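Local coordinates for alpha-rhamnosidase (Dictyoglomus thermophilum, PDB 6I60), which probably hydrolyses terminal non-reducing alpha-L-rhamnose residues from alpha-L-rhamnosides, acting as a multidomain glycoside hydrolase, at residues D558-W570 / S630-I644. Residues are numbered along the deposited sequence; the frame is centred on the assembly and turned at random.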
# COMPACT_ATOMS: atom_id res chain seq x y z
N ASP A 558 -16.36 0.77 13.34
CA ASP A 558 -17.05 -0.48 13.08
C ASP A 558 -16.09 -1.65 13.28
O ASP A 558 -14.92 -1.56 12.88
CB ASP A 558 -17.61 -0.49 11.66
CG ASP A 558 -18.58 -1.64 11.41
OD1 ASP A 558 -18.13 -2.79 11.30
OD2 ASP A 558 -19.80 -1.38 11.32
N PRO A 559 -16.53 -2.74 13.90
CA PRO A 559 -15.62 -3.89 14.08
C PRO A 559 -15.07 -4.43 12.78
O PRO A 559 -13.90 -4.84 12.73
CB PRO A 559 -16.51 -4.91 14.81
CG PRO A 559 -17.54 -4.09 15.50
CD PRO A 559 -17.82 -2.93 14.59
N ALA A 560 -15.86 -4.43 11.70
CA ALA A 560 -15.36 -4.84 10.40
C ALA A 560 -14.34 -3.85 9.84
O ALA A 560 -13.58 -4.21 8.93
CB ALA A 560 -16.51 -5.01 9.41
N TRP A 561 -14.32 -2.63 10.36
CA TRP A 561 -13.37 -1.61 9.93
C TRP A 561 -12.14 -1.56 10.84
O TRP A 561 -11.01 -1.64 10.36
CB TRP A 561 -14.06 -0.24 9.90
CG TRP A 561 -14.61 0.15 8.55
CD1 TRP A 561 -14.31 1.28 7.85
CD2 TRP A 561 -15.55 -0.58 7.76
NE1 TRP A 561 -15.00 1.29 6.66
CE2 TRP A 561 -15.77 0.16 6.58
CE3 TRP A 561 -16.23 -1.79 7.93
CZ2 TRP A 561 -16.64 -0.26 5.58
CZ3 TRP A 561 -17.09 -2.21 6.93
CH2 TRP A 561 -17.29 -1.45 5.77
N SER A 562 -12.36 -1.45 12.15
CA SER A 562 -11.26 -1.33 13.10
C SER A 562 -10.41 -2.59 13.19
O SER A 562 -9.33 -2.54 13.79
CB SER A 562 -11.81 -0.98 14.48
OG SER A 562 -12.42 0.29 14.48
N THR A 563 -10.86 -3.71 12.61
CA THR A 563 -10.05 -4.92 12.60
C THR A 563 -8.78 -4.79 11.77
O THR A 563 -7.94 -5.69 11.81
CB THR A 563 -10.88 -6.09 12.06
OG1 THR A 563 -10.18 -7.32 12.29
CG2 THR A 563 -11.12 -5.93 10.57
N ALA A 564 -8.62 -3.68 11.04
CA ALA A 564 -7.44 -3.50 10.20
C ALA A 564 -6.16 -3.39 11.02
O ALA A 564 -5.07 -3.61 10.47
CB ALA A 564 -7.60 -2.25 9.34
N TYR A 565 -6.25 -3.06 12.31
CA TYR A 565 -5.05 -2.95 13.13
C TYR A 565 -4.39 -4.30 13.32
O TYR A 565 -3.20 -4.47 13.03
CB TYR A 565 -5.40 -2.32 14.48
CG TYR A 565 -4.20 -1.77 15.23
CD1 TYR A 565 -2.99 -1.55 14.57
CD2 TYR A 565 -4.28 -1.46 16.58
CE1 TYR A 565 -1.90 -1.04 15.25
CE2 TYR A 565 -3.19 -0.95 17.26
CZ TYR A 565 -2.00 -0.74 16.59
OH TYR A 565 -0.91 -0.24 17.26
N ILE A 566 -5.14 -5.29 13.80
CA ILE A 566 -4.56 -6.61 14.03
C ILE A 566 -4.44 -7.40 12.73
O ILE A 566 -3.52 -8.21 12.59
CB ILE A 566 -5.39 -7.39 15.07
CG1 ILE A 566 -6.83 -7.50 14.61
CG2 ILE A 566 -5.33 -6.71 16.42
CD1 ILE A 566 -7.36 -8.90 14.70
N THR A 567 -5.34 -7.18 11.78
CA THR A 567 -5.32 -7.96 10.55
C THR A 567 -4.10 -7.62 9.70
O THR A 567 -3.36 -8.51 9.28
CB THR A 567 -6.61 -7.74 9.75
OG1 THR A 567 -7.71 -8.34 10.44
CG2 THR A 567 -6.49 -8.34 8.36
N ILE A 568 -3.89 -6.33 9.44
CA ILE A 568 -2.74 -5.93 8.63
C ILE A 568 -1.44 -6.32 9.33
O ILE A 568 -0.48 -6.76 8.69
CB ILE A 568 -2.80 -4.42 8.34
CG1 ILE A 568 -4.00 -4.11 7.44
CG2 ILE A 568 -1.52 -3.95 7.67
CD1 ILE A 568 -4.26 -2.63 7.26
N ALA A 569 -1.40 -6.18 10.66
CA ALA A 569 -0.21 -6.59 11.40
C ALA A 569 0.01 -8.10 11.29
O ALA A 569 1.15 -8.55 11.13
CB ALA A 569 -0.32 -6.16 12.86
N TRP A 570 -1.06 -8.88 11.38
CA TRP A 570 -0.94 -10.33 11.21
C TRP A 570 -0.52 -10.68 9.79
O TRP A 570 0.19 -11.68 9.58
CB TRP A 570 -2.25 -11.02 11.57
CG TRP A 570 -2.24 -12.50 11.32
CD1 TRP A 570 -2.75 -13.15 10.23
CD2 TRP A 570 -1.68 -13.51 12.17
NE1 TRP A 570 -2.55 -14.50 10.35
CE2 TRP A 570 -1.89 -14.75 11.53
CE3 TRP A 570 -1.02 -13.48 13.40
CZ2 TRP A 570 -1.47 -15.95 12.09
CZ3 TRP A 570 -0.61 -14.68 13.96
CH2 TRP A 570 -0.83 -15.90 13.30
N SER A 630 -20.45 -8.11 12.89
CA SER A 630 -19.70 -7.50 13.98
C SER A 630 -19.17 -8.55 14.94
O SER A 630 -18.01 -8.49 15.37
CB SER A 630 -20.57 -6.49 14.71
OG SER A 630 -20.45 -5.20 14.13
N THR A 631 -20.02 -9.51 15.31
CA THR A 631 -19.57 -10.61 16.16
C THR A 631 -18.59 -11.50 15.43
O THR A 631 -17.71 -12.10 16.06
CB THR A 631 -20.78 -11.41 16.65
OG1 THR A 631 -21.81 -10.50 17.08
CG2 THR A 631 -20.39 -12.29 17.82
N PHE A 632 -18.72 -11.61 14.10
CA PHE A 632 -17.74 -12.35 13.31
C PHE A 632 -16.34 -11.78 13.50
O PHE A 632 -15.37 -12.53 13.64
CB PHE A 632 -18.15 -12.33 11.84
CG PHE A 632 -17.07 -12.78 10.89
CD1 PHE A 632 -16.24 -11.85 10.28
CD2 PHE A 632 -16.91 -14.12 10.58
CE1 PHE A 632 -15.25 -12.26 9.40
CE2 PHE A 632 -15.93 -14.53 9.69
CZ PHE A 632 -15.09 -13.60 9.11
N TYR A 633 -16.22 -10.45 13.51
CA TYR A 633 -14.92 -9.82 13.67
C TYR A 633 -14.50 -9.71 15.13
O TYR A 633 -13.31 -9.55 15.41
CB TYR A 633 -14.92 -8.44 13.02
CG TYR A 633 -14.61 -8.49 11.54
CD1 TYR A 633 -13.32 -8.73 11.09
CD2 TYR A 633 -15.61 -8.33 10.59
CE1 TYR A 633 -13.02 -8.79 9.74
CE2 TYR A 633 -15.33 -8.38 9.23
CZ TYR A 633 -14.03 -8.62 8.81
OH TYR A 633 -13.74 -8.68 7.47
N PHE A 634 -15.45 -9.80 16.07
CA PHE A 634 -15.08 -9.90 17.48
C PHE A 634 -14.39 -11.23 17.76
O PHE A 634 -13.35 -11.27 18.43
CB PHE A 634 -16.32 -9.73 18.36
CG PHE A 634 -16.02 -9.70 19.83
CD1 PHE A 634 -14.86 -9.11 20.30
CD2 PHE A 634 -16.89 -10.28 20.74
CE1 PHE A 634 -14.58 -9.08 21.66
CE2 PHE A 634 -16.62 -10.26 22.10
CZ PHE A 634 -15.46 -9.66 22.56
N TYR A 635 -14.96 -12.32 17.26
CA TYR A 635 -14.29 -13.61 17.36
C TYR A 635 -12.99 -13.61 16.57
O TYR A 635 -11.99 -14.19 17.00
CB TYR A 635 -15.23 -14.72 16.87
CG TYR A 635 -14.60 -16.10 16.81
CD1 TYR A 635 -14.63 -16.94 17.91
CD2 TYR A 635 -14.00 -16.56 15.65
CE1 TYR A 635 -14.07 -18.20 17.86
CE2 TYR A 635 -13.43 -17.82 15.59
CZ TYR A 635 -13.48 -18.64 16.70
OH TYR A 635 -12.92 -19.89 16.66
N HIS A 636 -12.98 -12.95 15.41
CA HIS A 636 -11.77 -12.88 14.59
C HIS A 636 -10.65 -12.16 15.32
O HIS A 636 -9.50 -12.62 15.33
CB HIS A 636 -12.08 -12.20 13.26
CG HIS A 636 -10.92 -12.14 12.32
ND1 HIS A 636 -9.90 -11.22 12.44
CD2 HIS A 636 -10.62 -12.89 11.22
CE1 HIS A 636 -9.02 -11.41 11.47
NE2 HIS A 636 -9.44 -12.41 10.72
N ASP A 637 -10.97 -11.03 15.96
CA ASP A 637 -9.94 -10.25 16.63
C ASP A 637 -9.38 -10.97 17.86
O ASP A 637 -8.19 -10.83 18.17
CB ASP A 637 -10.49 -8.87 17.02
CG ASP A 637 -10.66 -7.95 15.83
OD1 ASP A 637 -11.16 -6.82 16.00
OD2 ASP A 637 -10.29 -8.36 14.71
N VAL A 638 -10.22 -11.73 18.55
CA VAL A 638 -9.77 -12.43 19.75
C VAL A 638 -8.98 -13.68 19.40
O VAL A 638 -8.00 -14.02 20.07
CB VAL A 638 -10.98 -12.74 20.65
CG1 VAL A 638 -10.57 -13.60 21.84
CG2 VAL A 638 -11.64 -11.45 21.12
N ILE A 639 -9.37 -14.38 18.33
CA ILE A 639 -8.69 -15.61 17.96
C ILE A 639 -7.27 -15.32 17.48
O ILE A 639 -6.31 -15.97 17.91
CB ILE A 639 -9.50 -16.37 16.89
CG1 ILE A 639 -10.49 -17.32 17.55
CG2 ILE A 639 -8.57 -17.17 15.97
CD1 ILE A 639 -9.82 -18.46 18.29
N THR A 640 -7.11 -14.34 16.59
CA THR A 640 -5.78 -14.02 16.08
C THR A 640 -4.91 -13.36 17.14
O THR A 640 -3.68 -13.49 17.10
CB THR A 640 -5.88 -13.13 14.84
OG1 THR A 640 -6.30 -11.82 15.23
CG2 THR A 640 -6.88 -13.71 13.84
N LEU A 641 -5.52 -12.66 18.10
CA LEU A 641 -4.75 -12.12 19.21
C LEU A 641 -4.22 -13.23 20.11
O LEU A 641 -3.07 -13.18 20.56
CB LEU A 641 -5.59 -11.14 20.03
CG LEU A 641 -4.87 -10.50 21.22
CD1 LEU A 641 -3.63 -9.75 20.76
CD2 LEU A 641 -5.80 -9.56 21.97
N SER A 642 -5.05 -14.24 20.38
CA SER A 642 -4.57 -15.40 21.13
C SER A 642 -3.51 -16.16 20.34
O SER A 642 -2.64 -16.81 20.94
CB SER A 642 -5.74 -16.32 21.48
OG SER A 642 -5.95 -17.29 20.47
N LYS A 643 -3.57 -16.10 19.01
CA LYS A 643 -2.53 -16.71 18.19
C LYS A 643 -1.24 -15.90 18.26
O LYS A 643 -0.14 -16.46 18.24
CB LYS A 643 -3.00 -16.85 16.75
CG LYS A 643 -2.62 -18.17 16.09
CD LYS A 643 -3.72 -18.67 15.16
CE LYS A 643 -3.42 -20.07 14.66
NZ LYS A 643 -4.54 -20.64 13.86
N ILE A 644 -1.36 -14.57 18.35
CA ILE A 644 -0.18 -13.72 18.49
C ILE A 644 0.41 -13.87 19.89
O ILE A 644 1.63 -13.86 20.07
CB ILE A 644 -0.54 -12.26 18.18
CG1 ILE A 644 -0.83 -12.09 16.68
CG2 ILE A 644 0.57 -11.31 18.62
CD1 ILE A 644 -1.38 -10.73 16.31
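Helix 564-570 runs beside helix 630-644 with their N-to-C directions 45° apart and the axes 10.1 Å from each other at closest approach, and at the start of the preceding short helix 559-562 the CA atoms of P559 and S630 lie 5.4 Å apart. There the proline ring, through CG and CD, rests against S630 OG, a hydroxyl whose hydrogen bond goes to F607 O. D558 caps this first turn, OD1 accepting from A560 N at 2.8 Å. The Y633 ring lies between A560 and F632: A560 CA makes a CH-pi contact 3.9 Å from the ring centroid, and F632 CD1 sits over the opposite face; Y633 OH hydrogen-bonds with Y766 OH. Across the middle, T563 OG1 donates to D637 OD2 at 2.6 Å, and OD2 receives it on its syn lone pair. With chi1 at -169°, OG1 is anti to the backbone N and faces D637, leaving CG2 against CE1 of Y633. I566 directs CD1 between D637 and T640, beside the rim of the H636 imidazole, and the T567 side chain crosses that of H636 at about a right angle, its OG1 donating to T563 O. Farther along, W570 lays CE3 alongside I644 CG1 at 3.6 Å, and its CH2 meets the aliphatic start of K643. Two helices of like sense, with helix 586-599 touching both through F589 on I566 and Y592 on D637, fit the (alpha/alpha)6 barrel of the six-hairpin glycosidase domain.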